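Local coordinates for protein putative peptidase (Chlamydophila abortus, PDB 3CE2) that is probably a zinc-dependent oligopeptidase of the M3B family that degrades a variety of small bioactive peptides, at residues N389-T393 against L394-S398; T115-A118 against E119-W123. One frame throughout, in Å; residues are numbered along the deposited sequence.

Contact 1: residues N389-T393 against L394-S398; sequences NYTGT and LYDVS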
loop_
_atom_site.group_PDB
_atom_site.type_symbol
_atom_site.label_atom_id
_atom_site.label_comp_id
_atom_site.label_asym_id
_atom_site.label_seq_id
_atom_site.Cartn_x
_atom_site.Cartn_y
_atom_site.Cartn_z
ATOM N N ASN A 389 14.862 -3.051 -11.942
ATOM C CA ASN A 389 15.623 -4.182 -12.470
ATOM C C ASN A 389 15.154 -4.430 -13.900
ATOM O O ASN A 389 14.553 -5.460 -14.222
ATOM C CB ASN A 389 15.453 -5.407 -11.576
ATOM C CG ASN A 389 16.412 -5.386 -10.394
ATOM O OD1 ASN A 389 17.619 -5.623 -10.552
ATOM N ND2 ASN A 389 15.887 -5.073 -9.204
ATOM N N TYR A 390 15.403 -3.438 -14.750
ATOM C CA TYR A 390 14.696 -3.332 -16.013
ATOM C C TYR A 390 15.052 -4.488 -16.926
ATOM O O TYR A 390 16.215 -4.685 -17.214
ATOM C CB TYR A 390 14.982 -1.984 -16.694
ATOM C CG TYR A 390 14.139 -1.838 -17.912
ATOM C CD1 TYR A 390 12.800 -1.496 -17.798
ATOM C CD2 TYR A 390 14.647 -2.130 -19.180
ATOM C CE1 TYR A 390 11.980 -1.414 -18.927
ATOM C CE2 TYR A 390 13.843 -2.046 -20.310
ATOM C CZ TYR A 390 12.504 -1.693 -20.180
ATOM O OH TYR A 390 11.680 -1.598 -21.290
ATOM N N THR A 391 14.061 -5.255 -17.379
ATOM C CA THR A 391 14.351 -6.431 -18.231
ATOM C C THR A 391 13.786 -6.344 -19.655
ATOM O O THR A 391 14.183 -7.116 -20.520
ATOM C CB THR A 391 13.964 -7.817 -17.566
ATOM O OG1 THR A 391 12.601 -7.804 -17.107
ATOM C CG2 THR A 391 14.887 -8.136 -16.390
ATOM N N GLY A 392 12.868 -5.417 -19.904
ATOM C CA GLY A 392 12.434 -5.156 -21.272
ATOM C C GLY A 392 11.030 -5.588 -21.640
ATOM O O GLY A 392 10.647 -5.495 -22.801
ATOM N N THR A 393 10.251 -6.049 -20.669
ATOM C CA THR A 393 8.898 -6.547 -20.950
ATOM C C THR A 393 7.856 -5.461 -20.702
ATOM O O THR A 393 8.150 -4.420 -20.104
ATOM C CB THR A 393 8.527 -7.742 -20.026
ATOM O OG1 THR A 393 8.381 -7.266 -18.675
ATOM C CG2 THR A 393 9.598 -8.877 -20.062
ATOM N N LEU A 394 6.626 -5.715 -21.131
ATOM C CA LEU A 394 5.535 -4.794 -20.865
ATOM C C LEU A 394 5.300 -4.632 -19.357
ATOM O O LEU A 394 5.013 -3.523 -18.890
ATOM C CB LEU A 394 4.248 -5.247 -21.569
ATOM C CG LEU A 394 3.067 -4.256 -21.559
ATOM C CD1 LEU A 394 3.432 -2.942 -22.268
ATOM C CD2 LEU A 394 1.795 -4.867 -22.148
ATOM N N TYR A 395 5.415 -5.723 -18.599
ATOM C CA TYR A 395 5.374 -5.637 -17.145
ATOM C C TYR A 395 6.394 -4.619 -16.626
ATOM O O TYR A 395 6.062 -3.785 -15.794
ATOM C CB TYR A 395 5.620 -6.997 -16.495
ATOM C CG TYR A 395 5.733 -6.896 -14.992
ATOM C CD1 TYR A 395 4.583 -6.739 -14.186
ATOM C CD2 TYR A 395 6.983 -6.927 -14.368
ATOM C CE1 TYR A 395 4.680 -6.631 -12.778
ATOM C CE2 TYR A 395 7.103 -6.811 -12.973
ATOM C CZ TYR A 395 5.952 -6.664 -12.180
ATOM O OH TYR A 395 6.095 -6.547 -10.802
ATOM N N ASP A 396 7.625 -4.691 -17.127
ATOM C CA ASP A 396 8.669 -3.703 -16.819
ATOM C C ASP A 396 8.203 -2.265 -17.033
ATOM O O ASP A 396 8.313 -1.419 -16.139
ATOM C CB ASP A 396 9.911 -3.924 -17.687
ATOM C CG ASP A 396 10.814 -5.030 -17.172
ATOM O OD1 ASP A 396 11.466 -4.832 -16.129
ATOM O OD2 ASP A 396 10.901 -6.084 -17.844
ATOM N N VAL A 397 7.706 -1.985 -18.232
ATOM C CA VAL A 397 7.250 -0.647 -18.575
ATOM C C VAL A 397 6.265 -0.123 -17.531
ATOM O O VAL A 397 6.394 1.006 -17.061
ATOM C CB VAL A 397 6.614 -0.615 -19.968
ATOM C CG1 VAL A 397 6.237 0.799 -20.341
ATOM C CG2 VAL A 397 7.582 -1.181 -20.988
ATOM N N SER A 398 5.308 -0.953 -17.134
ATOM C CA SER A 398 4.308 -0.505 -16.178
ATOM C C SER A 398 4.898 -0.291 -14.765
ATOM O O SER A 398 4.382 0.506 -13.970
ATOM C CB SER A 398 3.134 -1.479 -16.131
ATOM O OG SER A 398 3.377 -2.422 -15.119
#
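Asp396 and Thr393 form a capping box at the N-terminus of helix 394-416, the helix that carries the HExxH zinc motif of this M3 peptidase. Thr393 is the N-cap: its OG1 accepts from the backbone N of Asp396 at 3.1 Å, and its carbonyl O receives Val397 N in the first helical turn. The Asp396 side chain returns the grip. CB lies 3.5 Å from Tyr390 CE1, against a ring whose plane stands 52° from that of the carboxylate. With CG beside its own backbone N (chi1 -81°), the side chain turns back over the incoming loop. OD1 then takes Thr391 N at 2.9 Å, met from above the carboxylate plane. OD2 accepts three bonds: Thr391 OG1 on its syn lone pair, Thr393 OG1 from above the plane, and Thr393 N on the anti side. Such a buried carboxylate, ringed by donors at a helix N-terminus, would be expected to stay ionised. Tyr390 is anchored in turn by its OH, bonded to Tyr328 O, and by an edge-to-face contact with Phe330. The bond from Thr393 N to Asp396 OD2 is nearly straight, 169° at the hydrogen over 2.9 Å.

Contact 2: residues T115-A118 against E119-W123; sequences TLFA and EETSW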
loop_
_atom_site.group_PDB
_atom_site.type_symbol
_atom_site.label_atom_id
_atom_site.label_comp_id
_atom_site.label_asym_id
_atom_site.label_seq_id
_atom_site.Cartn_x
_atom_site.Cartn_y
_atom_site.Cartn_z
ATOM N N THR A 115 17.455 4.254 15.967
ATOM C CA THR A 115 16.851 3.588 17.109
ATOM C C THR A 115 17.176 4.353 18.390
ATOM O O THR A 115 16.392 4.370 19.351
ATOM C CB THR A 115 17.292 2.103 17.203
ATOM O OG1 THR A 115 17.088 1.473 15.932
ATOM C CG2 THR A 115 16.457 1.352 18.250
ATOM N N LEU A 116 18.320 5.016 18.387
ATOM C CA LEU A 116 18.732 5.786 19.540
ATOM C C LEU A 116 17.815 6.998 19.620
ATOM O O LEU A 116 17.134 7.227 20.625
ATOM C CB LEU A 116 20.191 6.219 19.379
ATOM C CG LEU A 116 21.180 5.902 20.510
ATOM C CD1 LEU A 116 20.843 4.564 21.191
ATOM C CD2 LEU A 116 22.608 5.890 19.949
ATOM N N PHE A 117 17.791 7.757 18.528
ATOM C CA PHE A 117 16.847 8.850 18.368
ATOM C C PHE A 117 15.474 8.468 18.867
ATOM O O PHE A 117 14.892 9.169 19.704
ATOM C CB PHE A 117 16.739 9.261 16.904
ATOM C CG PHE A 117 15.962 10.511 16.703
ATOM C CD1 PHE A 117 16.348 11.686 17.336
ATOM C CD2 PHE A 117 14.834 10.523 15.897
ATOM C CE1 PHE A 117 15.638 12.841 17.167
ATOM C CE2 PHE A 117 14.111 11.693 15.721
ATOM C CZ PHE A 117 14.517 12.850 16.358
ATOM N N ALA A 118 14.955 7.355 18.359
ATOM C CA ALA A 118 13.635 6.905 18.775
ATOM C C ALA A 118 13.547 6.649 20.295
ATOM O O ALA A 118 12.511 6.895 20.918
ATOM C CB ALA A 118 13.188 5.688 17.969
ATOM N N GLU A 119 14.626 6.166 20.901
ATOM C CA GLU A 119 14.595 5.921 22.340
ATOM C C GLU A 119 14.702 7.239 23.076
ATOM O O GLU A 119 13.903 7.544 23.960
ATOM C CB GLU A 119 15.705 4.958 22.768
ATOM C CG GLU A 119 15.319 3.482 22.583
ATOM C CD GLU A 119 16.520 2.558 22.334
ATOM O OE1 GLU A 119 17.680 3.063 22.309
ATOM O OE2 GLU A 119 16.283 1.333 22.156
ATOM N N GLU A 120 15.673 8.046 22.687
ATOM C CA GLU A 120 15.829 9.320 23.341
ATOM C C GLU A 120 14.566 10.206 23.283
ATOM O O GLU A 120 14.261 10.898 24.252
ATOM C CB GLU A 120 17.093 10.035 22.866
ATOM C CG GLU A 120 18.240 9.837 23.851
ATOM C CD GLU A 120 19.609 10.128 23.278
ATOM O OE1 GLU A 120 19.839 11.257 22.789
ATOM O OE2 GLU A 120 20.470 9.224 23.344
ATOM N N THR A 121 13.808 10.138 22.188
ATOM C CA THR A 121 12.638 10.995 22.024
ATOM C C THR A 121 11.337 10.330 22.406
ATOM O O THR A 121 10.267 10.884 22.184
ATOM C CB THR A 121 12.460 11.438 20.574
ATOM O OG1 THR A 121 12.164 10.293 19.771
ATOM C CG2 THR A 121 13.717 12.149 20.045
ATOM N N SER A 122 11.416 9.141 22.975
ATOM C CA SER A 122 10.214 8.350 23.227
ATOM C C SER A 122 9.271 9.005 24.235
ATOM O O SER A 122 8.126 8.586 24.372
ATOM C CB SER A 122 10.611 6.970 23.746
ATOM O OG SER A 122 11.437 7.106 24.895
ATOM N N TRP A 123 9.752 10.019 24.947
ATOM C CA TRP A 123 8.975 10.624 26.035
ATOM C C TRP A 123 7.982 11.645 25.511
ATOM O O TRP A 123 6.954 11.913 26.140
ATOM C CB TRP A 123 9.907 11.308 27.022
ATOM C CG TRP A 123 10.743 12.399 26.390
ATOM C CD1 TRP A 123 11.966 12.261 25.805
ATOM C CD2 TRP A 123 10.412 13.795 26.299
ATOM N NE1 TRP A 123 12.429 13.484 25.365
ATOM C CE2 TRP A 123 11.491 14.440 25.649
ATOM C CE3 TRP A 123 9.302 14.558 26.686
ATOM C CZ2 TRP A 123 11.498 15.819 25.385
ATOM C CZ3 TRP A 123 9.313 15.927 26.424
ATOM C CH2 TRP A 123 10.402 16.542 25.778
#
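Glu119 N, Glu120 N and Thr121 N donate to Thr115 O, Leu116 O and Phe117 O in the last turn of helix 101-120, and Thr121 is the first residue to leave helical backbone angles, at phi -97° and psi 8°. This is a helix C-terminus in which side-chain hydroxyls supplement the backbone bonding. Phe117 O accepts twice from Thr121: from N at 2.9 Å and from OG1 at 3.0 Å, the hydroxyl arriving tilted from the carbonyl plane. The torsion that sets OG1 between the backbone N and the carbonyl carbon (chi1 66°) also sends CG2 over one face of the Phe117 ring. This CH-pi contact places the methyl 3.9 Å from the centroid of the Phe117 ring, displaced toward the rim near CE1. Trp53 packs edge-to-face with the same ring, and Ile79 and Leu83 of helix 66-96 also touch Phe117, tying this helix end to its neighbour. On the more exposed flank, the extended chain of Glu119 runs back along the preceding turn, where its OE1 comes 3.7 Å from Leu116 CD1. The carboxylate of Glu120 instead receives the backbone N atoms of Thr52 and Trp53, joining the helix to the loop that holds them. Just past Thr121, Ser122 OG donates to Glu119 O at 2.7 Å, in the carbonyl plane and on a lone pair.

Contacts 1 and 2 illustrate how side chains finish the two kinds of helix end: the first supplies acceptors for amides at an N-terminus, the second supplies hydroxyl donors to carbonyls at a C-terminus. They are remote from each other, with centres 41 Å apart and nearest atoms about 26 Å apart. Contact 1 starts the helix that bears His402 and His406, zinc ligands together with Glu430. The side chain of Tyr395 lies about 8 Å from that of His402 and about 10 Å from a zinc ion, near the metal site without joining it. Contact 2, at the surface, lies away from the annotated metal sites.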